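Local atomic coordinates of putative molybdenum cofactor biosynthesis protein D2 (MoaD2) / thiamine S (Mycobacterium smegmatis, PDB entry 6JC0), a protein that probably serves as the small, ubiquitin-like sulfur carrier of molybdopterin synthase, with a C-terminal tail delivering sulfur for molybdenum cofactor biosynthesis. Residues 10-15 with 78-83; 19-24 with 48-53. All coordinates share one frame; numbering follows the deposited sequence.

Contact 1. Residues 10-15 with 78-83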
ATOM      1  N   THR B  10      -6.165 -26.817  34.805  1.00 17.18           N
ATOM      2  CA  THR B  10      -5.103 -25.830  34.712  1.00 20.75           C
ATOM      3  C   THR B  10      -5.646 -24.576  34.032  1.00 20.57           C
ATOM      4  O   THR B  10      -6.262 -24.651  32.968  1.00 21.68           O
ATOM      5  CB  THR B  10      -3.886 -26.372  33.933  1.00 25.63           C
ATOM      6  OG1 THR B  10      -3.414 -27.570  34.559  1.00 30.48           O
ATOM      7  CG2 THR B  10      -2.758 -25.346  33.905  1.00 23.33           C
ATOM      8  N   VAL B  11      -5.442 -23.426  34.663  1.00 16.83           N
ATOM      9  CA  VAL B  11      -5.879 -22.165  34.084  1.00 17.18           C
ATOM     10  C   VAL B  11      -4.670 -21.346  33.658  1.00 20.03           C
ATOM     11  O   VAL B  11      -3.769 -21.108  34.457  1.00 22.15           O
ATOM     12  CB  VAL B  11      -6.733 -21.337  35.071  1.00 20.89           C
ATOM     13  CG1 VAL B  11      -7.123 -19.996  34.444  1.00 15.38           C
ATOM     14  CG2 VAL B  11      -7.974 -22.111  35.486  1.00 21.62           C
ATOM     15  N   ARG B  12      -4.650 -20.926  32.399  1.00 15.33           N
ATOM     16  CA  ARG B  12      -3.604 -20.038  31.912  1.00 18.15           C
ATOM     17  C   ARG B  12      -4.185 -18.658  31.638  1.00 18.98           C
ATOM     18  O   ARG B  12      -5.116 -18.517  30.841  1.00 17.52           O
ATOM     19  CB  ARG B  12      -2.946 -20.601  30.644  1.00 17.26           C
ATOM     20  CG  ARG B  12      -2.278 -21.957  30.838  1.00 17.28           C
ATOM     21  CD  ARG B  12      -1.395 -22.337  29.651  1.00 16.20           C
ATOM     22  NE  ARG B  12      -2.163 -22.490  28.418  1.00 21.84           N
ATOM     23  CZ  ARG B  12      -1.626 -22.720  27.222  1.00 28.46           C
ATOM     24  NH1 ARG B  12      -0.310 -22.822  27.088  1.00 26.88           N
ATOM     25  NH2 ARG B  12      -2.408 -22.840  26.156  1.00 26.11           N
ATOM     26  N   TYR B  13      -3.645 -17.649  32.315  1.00 13.64           N
ATOM     27  CA  TYR B  13      -4.076 -16.267  32.123  1.00 11.42           C
ATOM     28  C   TYR B  13      -3.192 -15.562  31.101  1.00 19.03           C
ATOM     29  O   TYR B  13      -1.978 -15.762  31.079  1.00 17.17           O
ATOM     30  CB  TYR B  13      -4.039 -15.494  33.447  1.00 16.01           C
ATOM     31  CG  TYR B  13      -4.936 -16.048  34.528  1.00 22.39           C
ATOM     32  CD1 TYR B  13      -6.284 -15.715  34.574  1.00 21.88           C
ATOM     33  CD2 TYR B  13      -4.434 -16.896  35.509  1.00 20.34           C
ATOM     34  CE1 TYR B  13      -7.109 -16.216  35.566  1.00 20.22           C
ATOM     35  CE2 TYR B  13      -5.253 -17.404  36.500  1.00 19.14           C
ATOM     36  CZ  TYR B  13      -6.589 -17.059  36.524  1.00 21.25           C
ATOM     37  OH  TYR B  13      -7.412 -17.561  37.505  1.00 20.95           O
ATOM     38  N   PHE B  14      -3.794 -14.719  30.270  1.00 16.44           N
ATOM     39  CA  PHE B  14      -3.023 -13.976  29.279  1.00 17.00           C
ATOM     40  C   PHE B  14      -3.253 -12.474  29.362  1.00 15.11           C
ATOM     41  O   PHE B  14      -4.348 -12.014  29.708  1.00 14.84           O
ATOM     42  CB  PHE B  14      -3.345 -14.484  27.873  1.00 19.59           C
ATOM     43  CG  PHE B  14      -2.801 -15.846  27.600  1.00 16.21           C
ATOM     44  CD1 PHE B  14      -3.548 -16.973  27.898  1.00 15.70           C
ATOM     45  CD2 PHE B  14      -1.523 -16.003  27.092  1.00 15.20           C
ATOM     46  CE1 PHE B  14      -3.040 -18.232  27.670  1.00 15.17           C
ATOM     47  CE2 PHE B  14      -1.009 -17.261  26.860  1.00 12.53           C
ATOM     48  CZ  PHE B  14      -1.768 -18.376  27.149  1.00 15.32           C
ATOM     49  N   ALA B  15      -2.194 -11.729  29.055  1.00 14.27           N
ATOM     50  CA  ALA B  15      -2.212 -10.269  28.981  1.00 19.15           C
ATOM     51  C   ALA B  15      -2.883  -9.628  30.189  1.00 22.17           C
ATOM     52  O   ALA B  15      -2.437  -9.811  31.321  1.00 22.12           O
ATOM     53  CB  ALA B  15      -2.890  -9.820  27.700  1.00 10.04           C
ATOM     54  N   THR B  78      -6.988 -27.908  30.326  1.00 17.41           N
ATOM     55  CA  THR B  78      -6.378 -26.591  30.389  1.00 20.21           C
ATOM     56  C   THR B  78      -7.370 -25.554  29.881  1.00 17.02           C
ATOM     57  O   THR B  78      -7.874 -25.662  28.763  1.00 19.09           O
ATOM     58  CB  THR B  78      -5.084 -26.522  29.567  1.00 22.31           C
ATOM     59  OG1 THR B  78      -4.142 -27.466  30.088  1.00 27.11           O
ATOM     60  CG2 THR B  78      -4.484 -25.127  29.635  1.00 21.59           C
ATOM     61  N   VAL B  79      -7.670 -24.565  30.714  1.00 17.82           N
ATOM     62  CA  VAL B  79      -8.548 -23.475  30.312  1.00 17.05           C
ATOM     63  C   VAL B  79      -7.737 -22.191  30.131  1.00 18.55           C
ATOM     64  O   VAL B  79      -7.098 -21.713  31.074  1.00 13.25           O
ATOM     65  CB  VAL B  79      -9.674 -23.234  31.340  1.00 14.29           C
ATOM     66  CG1 VAL B  79     -10.529 -22.042  30.927  1.00 18.60           C
ATOM     67  CG2 VAL B  79     -10.538 -24.475  31.497  1.00 11.53           C
ATOM     68  N   ASP B  80      -7.753 -21.642  28.921  1.00 15.63           N
ATOM     69  CA  ASP B  80      -7.050 -20.387  28.644  1.00 16.14           C
ATOM     70  C   ASP B  80      -7.987 -19.184  28.746  1.00 18.34           C
ATOM     71  O   ASP B  80      -9.099 -19.206  28.218  1.00 15.59           O
ATOM     72  CB  ASP B  80      -6.404 -20.417  27.253  1.00 17.67           C
ATOM     73  CG  ASP B  80      -5.231 -21.379  27.165  1.00 18.40           C
ATOM     74  OD1 ASP B  80      -4.836 -21.941  28.204  1.00 25.33           O
ATOM     75  OD2 ASP B  80      -4.694 -21.566  26.055  1.00 20.80           O
ATOM     76  N   VAL B  81      -7.524 -18.131  29.413  1.00 16.38           N
ATOM     77  CA  VAL B  81      -8.294 -16.902  29.563  1.00 15.16           C
ATOM     78  C   VAL B  81      -7.767 -15.810  28.631  1.00 20.63           C
ATOM     79  O   VAL B  81      -6.665 -15.285  28.832  1.00 17.05           O
ATOM     80  CB  VAL B  81      -8.254 -16.388  31.020  1.00 11.88           C
ATOM     81  CG1 VAL B  81      -9.087 -15.127  31.151  1.00 10.10           C
ATOM     82  CG2 VAL B  81      -8.750 -17.461  31.973  1.00 15.55           C
ATOM     83  N   LEU B  82      -8.567 -15.459  27.625  1.00 17.98           N
ATOM     84  CA  LEU B  82      -8.129 -14.565  26.554  1.00 16.68           C
ATOM     85  C   LEU B  82      -8.878 -13.234  26.548  1.00 19.19           C
ATOM     86  O   LEU B  82     -10.068 -13.190  26.241  1.00 20.13           O
ATOM     87  CB  LEU B  82      -8.309 -15.245  25.185  1.00 14.78           C
ATOM     88  CG  LEU B  82      -7.225 -16.186  24.645  1.00 22.01           C
ATOM     89  CD1 LEU B  82      -7.048 -17.405  25.523  1.00 24.18           C
ATOM     90  CD2 LEU B  82      -7.544 -16.605  23.213  1.00 26.95           C
ATOM     91  N   PRO B  83      -8.178 -12.137  26.874  1.00 16.86           N
ATOM     92  CA  PRO B  83      -8.783 -10.804  26.768  1.00 18.32           C
ATOM     93  C   PRO B  83      -9.073 -10.453  25.315  1.00 20.43           C
ATOM     94  O   PRO B  83      -8.572 -11.143  24.421  1.00 18.66           O
ATOM     95  CB  PRO B  83      -7.706  -9.875  27.355  1.00 15.80           C
ATOM     96  CG  PRO B  83      -6.837 -10.769  28.180  1.00 17.75           C
ATOM     97  CD  PRO B  83      -6.822 -12.078  27.438  1.00 19.60           C
TER

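Contact 2. Residues 19-24 with 48-53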
ATOM      1  N   ALA B  19      -2.246  -9.980  34.227  1.00 20.79           N
ATOM      2  CA  ALA B  19      -1.881  -8.788  34.975  1.00 23.01           C
ATOM      3  C   ALA B  19      -2.787  -8.611  36.188  1.00 20.92           C
ATOM      4  O   ALA B  19      -2.321  -8.307  37.280  1.00 24.46           O
ATOM      5  CB  ALA B  19      -1.941  -7.558  34.078  1.00 25.56           C
ATOM      6  N   ALA B  20      -4.084  -8.819  35.993  1.00 19.43           N
ATOM      7  CA  ALA B  20      -5.049  -8.633  37.070  1.00 24.86           C
ATOM      8  C   ALA B  20      -4.983  -9.768  38.093  1.00 29.27           C
ATOM      9  O   ALA B  20      -5.170  -9.546  39.291  1.00 28.66           O
ATOM     10  CB  ALA B  20      -6.456  -8.512  36.498  1.00 21.70           C
ATOM     11  N   ALA B  21      -4.714 -10.980  37.617  1.00 28.71           N
ATOM     12  CA  ALA B  21      -4.640 -12.145  38.494  1.00 25.88           C
ATOM     13  C   ALA B  21      -3.342 -12.170  39.293  1.00 30.62           C
ATOM     14  O   ALA B  21      -3.268 -12.792  40.353  1.00 24.87           O
ATOM     15  CB  ALA B  21      -4.783 -13.432  37.687  1.00 17.22           C
ATOM     16  N   GLY B  22      -2.316 -11.503  38.774  1.00 30.43           N
ATOM     17  CA  GLY B  22      -1.020 -11.484  39.429  1.00 29.26           C
ATOM     18  C   GLY B  22      -0.192 -12.716  39.115  1.00 30.55           C
ATOM     19  O   GLY B  22       0.979 -12.799  39.483  1.00 34.73           O
ATOM     20  N   ILE B  23      -0.802 -13.675  38.428  1.00 26.31           N
ATOM     21  CA  ILE B  23      -0.116 -14.905  38.048  1.00 28.29           C
ATOM     22  C   ILE B  23      -0.395 -15.252  36.595  1.00 27.50           C
ATOM     23  O   ILE B  23      -1.344 -14.745  35.998  1.00 26.30           O
ATOM     24  CB  ILE B  23      -0.537 -16.096  38.933  1.00 26.27           C
ATOM     25  CG1 ILE B  23      -2.055 -16.290  38.876  1.00 27.88           C
ATOM     26  CG2 ILE B  23      -0.069 -15.894  40.370  1.00 31.69           C
ATOM     27  CD1 ILE B  23      -2.549 -17.497  39.653  1.00 29.73           C
ATOM     28  N   GLU B  24       0.434 -16.123  36.032  1.00 24.84           N
ATOM     29  CA  GLU B  24       0.271 -16.544  34.647  1.00 28.47           C
ATOM     30  C   GLU B  24      -0.543 -17.827  34.561  1.00 22.83           C
ATOM     31  O   GLU B  24      -1.205 -18.091  33.558  1.00 19.13           O
ATOM     32  CB  GLU B  24       1.632 -16.738  33.985  1.00 35.74           C
ATOM     33  CG  GLU B  24       2.492 -15.489  33.995  1.00 45.13           C
ATOM     34  CD  GLU B  24       3.867 -15.727  33.411  1.00 55.02           C
ATOM     35  OE1 GLU B  24       3.954 -16.108  32.223  1.00 51.95           O
ATOM     36  OE2 GLU B  24       4.861 -15.536  34.144  1.00 64.10           O
ATOM     37  N   PRO B  48     -11.642  -8.027  42.515  1.00 25.81           N
ATOM     38  CA  PRO B  48     -12.542  -7.293  41.621  1.00 25.73           C
ATOM     39  C   PRO B  48     -11.921  -6.932  40.275  1.00 26.03           C
ATOM     40  O   PRO B  48     -12.644  -6.855  39.283  1.00 29.65           O
ATOM     41  CB  PRO B  48     -12.860  -6.028  42.417  1.00 28.70           C
ATOM     42  CG  PRO B  48     -12.756  -6.461  43.835  1.00 32.44           C
ATOM     43  CD  PRO B  48     -11.620  -7.442  43.868  1.00 25.70           C
ATOM     44  N   GLU B  49     -10.610  -6.708  40.242  1.00 30.01           N
ATOM     45  CA  GLU B  49      -9.934  -6.315  39.010  1.00 34.18           C
ATOM     46  C   GLU B  49      -9.951  -7.457  37.997  1.00 26.50           C
ATOM     47  O   GLU B  49     -10.278  -7.253  36.828  1.00 25.43           O
ATOM     48  CB  GLU B  49      -8.494  -5.878  39.285  1.00 44.14           C
ATOM     49  CG  GLU B  49      -8.350  -4.789  40.339  1.00 55.48           C
ATOM     50  CD  GLU B  49      -8.258  -5.343  41.752  1.00 60.63           C
ATOM     51  OE1 GLU B  49      -9.254  -5.921  42.238  1.00 62.34           O
ATOM     52  OE2 GLU B  49      -7.185  -5.204  42.375  1.00 61.55           O
ATOM     53  N   LEU B  50      -9.597  -8.655  38.448  1.00 21.47           N
ATOM     54  CA  LEU B  50      -9.652  -9.827  37.583  1.00 22.25           C
ATOM     55  C   LEU B  50     -11.088 -10.075  37.142  1.00 23.93           C
ATOM     56  O   LEU B  50     -11.351 -10.299  35.960  1.00 18.89           O
ATOM     57  CB  LEU B  50      -9.091 -11.064  38.289  1.00 18.19           C
ATOM     58  CG  LEU B  50      -9.177 -12.360  37.477  1.00 23.41           C
ATOM     59  CD1 LEU B  50      -8.481 -12.199  36.129  1.00 20.02           C
ATOM     60  CD2 LEU B  50      -8.603 -13.540  38.252  1.00 19.96           C
ATOM     61  N   ALA B  51     -12.010 -10.016  38.101  1.00 19.83           N
ATOM     62  CA  ALA B  51     -13.431 -10.200  37.822  1.00 23.52           C
ATOM     63  C   ALA B  51     -13.886  -9.253  36.717  1.00 26.73           C
ATOM     64  O   ALA B  51     -14.658  -9.635  35.836  1.00 24.95           O
ATOM     65  CB  ALA B  51     -14.253  -9.982  39.083  1.00 24.75           C
ATOM     66  N   ARG B  52     -13.381  -8.023  36.770  1.00 25.89           N
ATOM     67  CA  ARG B  52     -13.685  -6.998  35.779  1.00 28.08           C
ATOM     68  C   ARG B  52     -13.140  -7.371  34.396  1.00 23.65           C
ATOM     69  O   ARG B  52     -13.856  -7.300  33.398  1.00 22.23           O
ATOM     70  CB  ARG B  52     -13.109  -5.652  36.232  1.00 35.51           C
ATOM     71  CG  ARG B  52     -13.932  -4.439  35.828  1.00 43.84           C
ATOM     72  CD  ARG B  52     -13.344  -3.141  36.385  1.00 49.52           C
ATOM     73  NE  ARG B  52     -13.235  -3.154  37.843  1.00 52.50           N
ATOM     74  CZ  ARG B  52     -12.082  -3.149  38.509  1.00 50.75           C
ATOM     75  NH1 ARG B  52     -10.932  -3.122  37.848  1.00 53.83           N
ATOM     76  NH2 ARG B  52     -12.079  -3.165  39.836  1.00 45.47           N
ATOM     77  N   VAL B  53     -11.873  -7.772  34.347  1.00 20.44           N
ATOM     78  CA  VAL B  53     -11.239  -8.163  33.092  1.00 18.92           C
ATOM     79  C   VAL B  53     -11.914  -9.387  32.474  1.00 20.90           C
ATOM     80  O   VAL B  53     -12.073  -9.464  31.253  1.00 21.89           O
ATOM     81  CB  VAL B  53      -9.733  -8.449  33.294  1.00 24.79           C
ATOM     82  CG1 VAL B  53      -9.143  -9.197  32.095  1.00 20.36           C
ATOM     83  CG2 VAL B  53      -8.977  -7.148  33.537  1.00 25.52           C
TER

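Contact 1. Residues 10-15 with 78-83
Val-81, Phe-14 and Arg-12 give up the most surface where strands 10-13 and 78-82 run side by side and parallel, their axes 20° apart. Val-81 works with both its backbone and its side chain. Its N-H donates almost along the C=O axis of Arg-12, N to O 2.8 Å, and its own carbonyl takes a weak bond from Phe-14 N; two further bonds join Val-79 to Thr-10 and Arg-12. On the sheet face shared with Val-11 and Tyr-13, Val-81 CG2 packs 3.9 Å from Val-11 CG1. The same methyl meets Tyr-13 CD1 at 4.0 Å.

On the opposite face of the sheet, shared with Thr-10 and Thr-78, Arg-12 lies alongside Asp-80, both pointing the same way. Its chain bends at chi3 (-63°) and grips the carboxylate side-on: NE reaches OD1 of Asp-80 at 2.7 Å and NH2 reaches OD2 of Asp-80 at 2.6 Å. The two planes are turned 41° apart, so the fork is skewed; OD1 is met from above the carboxylate plane, whereas OD2 uses its syn lone pair. Phe-14 flanks this pair, its CE1 3.9 Å from Asp-80 CG and its CZ over the centre of the guanidinium. Beyond the strand, Pro-83 CG comes within 3.2 Å of Phe-14 O.

Arg-12 NH2 also bridges to Glu-63, and Asp-80 OD2 accepts a bond from a polar side chain of the partner protein, whose chain packs on Phe-14 too. A buried carboxylate held this way should stay ionised. The central parallel pair of this beta-grasp fold thus has a largely apolar face toward helices 36-44 and 16-21, with the Tyr-13 hydroxyl bonded to Glu-26, and a charged face, where Arg-12 pairs with two carboxylates, turned to the other protein.

Contact 2. Residues 19-24 with 48-53
Ala-20 CB is the point of this contact: it presses straight onto the backbone of the helix 48-53, 3.6 Å from Leu-50 CA, from the end of the helix 16-21. With only a methyl to accommodate, the two backbones come close, and the CA atoms of Ala-20 and Leu-50 stand 4.8 Å apart. Leu-50 CB and, one turn along the helix, Val-53 CG2 each lie 4.1 Å from Ala-20 CB, with Glu-49 CB a little further off. CG1 of Val-53 is anti to its backbone N, which leaves CG2, beside that N, as the branch that does the touching.

Leu-50 carries the contact on to the next residue. Its CG stands anti to the backbone N (chi1 177°), extending the chain past Ala-20 so that the branched tip meets Ala-21, with CD2 3.9 Å from Ala-21 CB. Both of these residues are buried, and Tyr-13 of the strand 6-13 lies against each of them.

Further out, Asn-47 straddles the junction: its OD1 accepts a hydrogen bond from Leu-50 N, and its ND2 donates one to Ala-20 O. One amide thus ties the first turn of the helix 48-54 to the last turn of the helix 16-21. Gly-22 follows helix 16-21 as the first residue to leave helical angles (phi 82°); any CB there would jam against the carbonyl O of Ala-21, which by itself calls for glycine.

This is plain packing of two short helices on the side of the beta-grasp sheet where Tyr-13 lies. Between the segments themselves the attraction is purely apolar and small in area, 177 Å² in all, so the close approach rests on alanine's lack of bulk, while the polar link between the two helices comes from the neighbouring Asn-47.

In the fold
Tyr-13 joins the two contacts, whose centres lie 11 Å apart. At the end of the strand in contact 1, its backbone N makes a probable hydrogen bond to Glu-24 O, 2.8 Å away, at the end of segment 19-24. Its ring covers the inner side of the short helices: CE1 of Tyr-13 is 4.1 Å from Leu-50 CD2. Residues 10-15 lead directly into the helix that carries 19-24, which places contact 2 over the Tyr-13 side of the sheet. The opposite, charged face of contact 1 meets the partner protein, and Pro-83 starts the C-terminal tail, which in MoaD-type proteins carries the sulfur.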